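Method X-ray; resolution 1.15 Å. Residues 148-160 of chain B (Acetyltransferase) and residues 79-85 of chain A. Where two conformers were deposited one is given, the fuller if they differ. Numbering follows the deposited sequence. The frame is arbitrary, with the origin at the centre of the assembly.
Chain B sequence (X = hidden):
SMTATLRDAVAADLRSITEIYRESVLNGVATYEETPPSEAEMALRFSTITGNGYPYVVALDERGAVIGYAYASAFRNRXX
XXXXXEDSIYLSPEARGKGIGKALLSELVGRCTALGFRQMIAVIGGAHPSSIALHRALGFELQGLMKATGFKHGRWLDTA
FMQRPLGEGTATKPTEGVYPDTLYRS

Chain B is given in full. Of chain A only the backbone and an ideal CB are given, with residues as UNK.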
# COMPACT_ATOMS: atom_id res chain seq x y z
N ALA B 148 -10.12 -10.02 -6.16
CA ALA B 148 -9.22 -10.90 -6.89
C ALA B 148 -7.85 -10.27 -7.03
O ALA B 148 -7.18 -10.40 -8.04
CB ALA B 148 -9.82 -11.31 -8.23
N THR B 149 -7.40 -9.62 -5.93
CA THR B 149 -6.11 -8.97 -5.87
C THR B 149 -5.02 -9.84 -5.30
O THR B 149 -3.85 -9.51 -5.46
CB THR B 149 -6.25 -7.63 -5.10
OG1 THR B 149 -6.99 -7.85 -3.90
CG2 THR B 149 -6.88 -6.57 -5.95
N GLY B 150 -5.37 -10.90 -4.58
CA GLY B 150 -4.39 -11.87 -4.14
C GLY B 150 -4.59 -13.21 -4.82
O GLY B 150 -5.71 -13.54 -5.22
N PHE B 151 -3.53 -13.99 -4.87
CA PHE B 151 -3.60 -15.37 -5.36
C PHE B 151 -2.74 -16.23 -4.42
O PHE B 151 -1.54 -15.98 -4.34
CB PHE B 151 -3.13 -15.51 -6.81
CG PHE B 151 -3.41 -16.86 -7.39
CD1 PHE B 151 -4.69 -17.17 -7.81
CD2 PHE B 151 -2.45 -17.88 -7.42
CE1 PHE B 151 -5.00 -18.44 -8.29
CE2 PHE B 151 -2.77 -19.14 -7.92
CZ PHE B 151 -4.03 -19.41 -8.34
N LYS B 152 -3.36 -17.13 -3.68
CA LYS B 152 -2.65 -17.95 -2.68
C LYS B 152 -3.46 -19.22 -2.47
O LYS B 152 -4.67 -19.19 -2.56
CB LYS B 152 -2.49 -17.15 -1.39
CG LYS B 152 -1.47 -17.75 -0.40
CD LYS B 152 -1.29 -16.94 0.85
CE LYS B 152 -0.18 -17.52 1.74
NZ LYS B 152 -0.02 -16.79 2.99
N HIS B 153 -2.76 -20.31 -2.13
CA HIS B 153 -3.45 -21.60 -1.90
C HIS B 153 -4.32 -22.00 -3.12
O HIS B 153 -5.34 -22.67 -2.96
CB HIS B 153 -4.31 -21.64 -0.64
CG HIS B 153 -3.65 -21.14 0.58
ND1 HIS B 153 -2.54 -21.73 1.12
CD2 HIS B 153 -3.91 -20.06 1.36
CE1 HIS B 153 -2.16 -21.09 2.20
NE2 HIS B 153 -2.96 -20.03 2.35
N GLY B 154 -3.90 -21.59 -4.31
CA GLY B 154 -4.58 -21.94 -5.51
C GLY B 154 -5.84 -21.19 -5.81
O GLY B 154 -6.59 -21.61 -6.72
N ARG B 155 -6.13 -20.10 -5.10
CA ARG B 155 -7.33 -19.37 -5.34
C ARG B 155 -7.13 -17.87 -5.35
O ARG B 155 -6.23 -17.30 -4.72
CB ARG B 155 -8.42 -19.78 -4.40
CG ARG B 155 -8.20 -19.32 -3.04
CD ARG B 155 -9.34 -19.85 -2.17
NE ARG B 155 -9.52 -19.10 -0.92
CZ ARG B 155 -8.96 -19.39 0.25
NH1 ARG B 155 -8.14 -20.44 0.39
NH2 ARG B 155 -9.24 -18.61 1.31
N TRP B 156 -8.01 -17.20 -6.08
CA TRP B 156 -8.12 -15.76 -6.05
C TRP B 156 -8.71 -15.29 -4.77
O TRP B 156 -9.69 -15.87 -4.27
CB TRP B 156 -8.97 -15.26 -7.22
CG TRP B 156 -8.29 -15.41 -8.58
CD1 TRP B 156 -8.67 -16.26 -9.60
CD2 TRP B 156 -7.14 -14.70 -9.06
NE1 TRP B 156 -7.84 -16.09 -10.65
CE2 TRP B 156 -6.88 -15.17 -10.35
CE3 TRP B 156 -6.29 -13.74 -8.49
CZ2 TRP B 156 -5.82 -14.69 -11.09
CZ3 TRP B 156 -5.23 -13.29 -9.22
CH2 TRP B 156 -4.99 -13.77 -10.51
N LEU B 157 -8.17 -14.20 -4.23
CA LEU B 157 -8.55 -13.65 -2.94
C LEU B 157 -8.95 -12.21 -3.12
O LEU B 157 -8.26 -11.44 -3.82
CB LEU B 157 -7.38 -13.67 -1.97
CG LEU B 157 -6.82 -15.06 -1.67
CD1 LEU B 157 -5.52 -14.93 -0.88
CD2 LEU B 157 -7.81 -15.94 -0.92
N ASP B 158 -9.97 -11.80 -2.41
CA ASP B 158 -10.33 -10.39 -2.30
C ASP B 158 -9.57 -9.78 -1.13
O ASP B 158 -9.19 -10.46 -0.20
CB ASP B 158 -11.81 -10.25 -2.07
CG ASP B 158 -12.65 -10.79 -3.19
OD1 ASP B 158 -12.19 -10.93 -4.33
OD2 ASP B 158 -13.86 -11.08 -2.88
N THR B 159 -9.36 -8.46 -1.18
CA THR B 159 -8.65 -7.75 -0.10
C THR B 159 -9.56 -6.61 0.34
O THR B 159 -9.91 -5.73 -0.44
CB THR B 159 -7.29 -7.23 -0.59
OG1 THR B 159 -6.57 -8.30 -1.23
CG2 THR B 159 -6.49 -6.69 0.56
N ALA B 160 -9.97 -6.65 1.63
CA ALA B 160 -10.86 -5.63 2.16
C ALA B 160 -10.08 -4.52 2.82
O ALA B 160 -9.10 -4.77 3.50
CB ALA B 160 -11.85 -6.25 3.17
N UNK A 79 4.16 -11.80 -2.34
CA UNK A 79 3.93 -12.86 -3.27
C UNK A 79 2.51 -12.91 -3.82
O UNK A 79 2.31 -12.99 -5.04
CB UNK A 79 4.27 -14.19 -2.60
N UNK A 80 1.51 -12.91 -2.95
CA UNK A 80 0.16 -13.11 -3.42
C UNK A 80 -0.37 -11.98 -4.27
O UNK A 80 -1.34 -12.16 -4.95
CB UNK A 80 -0.77 -13.32 -2.22
N UNK A 81 0.26 -10.79 -4.20
CA UNK A 81 -0.10 -9.65 -5.01
C UNK A 81 0.55 -9.63 -6.39
O UNK A 81 0.43 -8.67 -7.12
CB UNK A 81 0.27 -8.37 -4.26
N UNK A 82 1.27 -10.70 -6.78
CA UNK A 82 2.10 -10.60 -7.98
C UNK A 82 1.32 -10.36 -9.27
O UNK A 82 1.91 -9.84 -10.23
CB UNK A 82 2.92 -11.88 -8.13
N UNK A 83 0.06 -10.72 -9.34
CA UNK A 83 -0.76 -10.49 -10.53
C UNK A 83 -1.46 -9.15 -10.52
O UNK A 83 -2.22 -8.84 -11.45
CB UNK A 83 -1.80 -11.60 -10.67
N UNK A 84 -1.21 -8.33 -9.50
CA UNK A 84 -1.77 -6.96 -9.35
C UNK A 84 -0.68 -5.95 -9.63
O UNK A 84 0.42 -6.03 -9.09
CB UNK A 84 -2.35 -6.74 -7.95
N UNK A 85 -1.01 -4.97 -10.45
CA UNK A 85 -0.15 -3.84 -10.71
C UNK A 85 -0.90 -2.54 -10.36
O UNK A 85 -2.13 -2.49 -10.34
CB UNK A 85 0.31 -3.84 -12.17

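Chain B offers a beta hairpin whose two strands are joined by a type I' turn from Lys B152 to Arg B155, and chain A lays a short 3-10 segment and a type I turn against its first strand.

Position 79 opens the 3-10 segment. Its CA-to-CB bond runs sideways, and no atom of the chain B stretch comes within 5.5 Å of the ideal CB, so this contact hardly restricts the choice. The residue is Thr A79, whose more telling contribution is its carbonyl, which accepts the backbone N of position 82.

Position 80 is the tightest. Its CB points toward chain B, with the ideal CB 3.5 Å from Phe B151 O and 4.3 Å from both Lys B152 CB and Gly B150 CA. The backbone comes closer still: Phe B151 N donates to the carbonyl O of position 80 at 2.9 Å, and Gly B150 CA lies 3.2 Å from that same O in a CA-H...O contact. A small side chain suits such a site, alanine most plainly, with glycine or serine conceivable. It is Ala A80, whose methyl packs against Lys B152 CB.

At 81 the CB points away, yet the ideal CB is still 4.4 Å from Thr B149 O. A short side chain would make little of chain B; a long or aromatic one could turn back across the two strands, from Thr B149 toward Thr B159. Tyr A81 does so with chi1 in m: CD1 comes to 3.4 Å from Thr B149 O, and OH reaches 3.7 Å from Thr B159 CG2.

Position 82 lies inside the type I turn running from 81 to 84, and its ideal CB meets nothing of the chain B stretch. Many residues would fit the turn, but Phe B151 O offers an acceptor to a long donor that can reach back. Arg A82 extends that way. Its NH1 donates to Thr A79 O at 2.9 Å, tying down the start of the segment, and a water bridges it to chain B, accepting from Arg A82 NH1 at 3.0 Å and donating to Phe B151 O at 2.6 Å. NH2 lies at the edge of the Phe B151 ring.

Position 83 points toward chain B, its ideal CB 3.9 Å from Trp B156 CH2, with the Phe B151 ring nearby. Apolar bulk is invited; leucine or methionine could serve, and an aromatic could also pair with the rings. Phe A83 makes both pairings: its edge meets the face of Phe B151, while its own face receives the edge of Trp B156. Its backbone N donates to a second water, which in turn donates to Ala A80 O and Thr B149 O.

At 84 the strand begins and CB again points toward chain B, 4.0 Å from Thr B149 O, with the Thr B149 methyl accessible. Aliphatic residues such as valine, isoleucine or leucine suit it. Leu A84 places CD2 4.1 Å from Thr B149 CG2.

Position 85 is out of reach, with extended angles that suit a beta-branched residue; it is Val A85.

Chain A (79-85) TAYRFLV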
# COMPACT_ATOMS: atom_id res chain seq x y z
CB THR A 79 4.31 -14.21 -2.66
OG1 THR A 79 5.60 -14.14 -2.11
CG2 THR A 79 4.21 -15.32 -3.69
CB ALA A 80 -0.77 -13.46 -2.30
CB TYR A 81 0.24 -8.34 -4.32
CG TYR A 81 -0.58 -7.93 -3.13
CD1 TYR A 81 -1.95 -7.68 -3.26
CD2 TYR A 81 0.00 -7.68 -1.90
CE1 TYR A 81 -2.67 -7.12 -2.19
CE2 TYR A 81 -0.73 -7.15 -0.82
CZ TYR A 81 -2.05 -6.91 -0.98
OH TYR A 81 -2.79 -6.36 0.07
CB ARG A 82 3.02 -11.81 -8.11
CG ARG A 82 2.32 -13.15 -8.32
CD ARG A 82 3.29 -14.28 -8.02
NE ARG A 82 2.73 -15.62 -8.18
CZ ARG A 82 1.95 -16.23 -7.29
NH1 ARG A 82 1.61 -15.62 -6.17
NH2 ARG A 82 1.53 -17.47 -7.53
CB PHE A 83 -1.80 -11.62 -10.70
CG PHE A 83 -1.13 -12.96 -10.81
CD1 PHE A 83 -0.49 -13.36 -11.94
CD2 PHE A 83 -1.12 -13.81 -9.71
CE1 PHE A 83 0.20 -14.59 -11.96
CE2 PHE A 83 -0.44 -15.03 -9.74
CZ PHE A 83 0.19 -15.40 -10.86
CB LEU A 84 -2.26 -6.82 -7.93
CG LEU A 84 -2.72 -5.40 -7.52
CD1 LEU A 84 -3.90 -4.94 -8.31
CD2 LEU A 84 -3.00 -5.35 -6.03
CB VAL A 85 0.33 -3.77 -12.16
CG1 VAL A 85 1.49 -4.71 -12.39
CG2 VAL A 85 -0.79 -4.04 -13.16
O HOH W 1 -2.15 -11.18 -7.45
O HOH W 2 0.86 -16.48 -3.37
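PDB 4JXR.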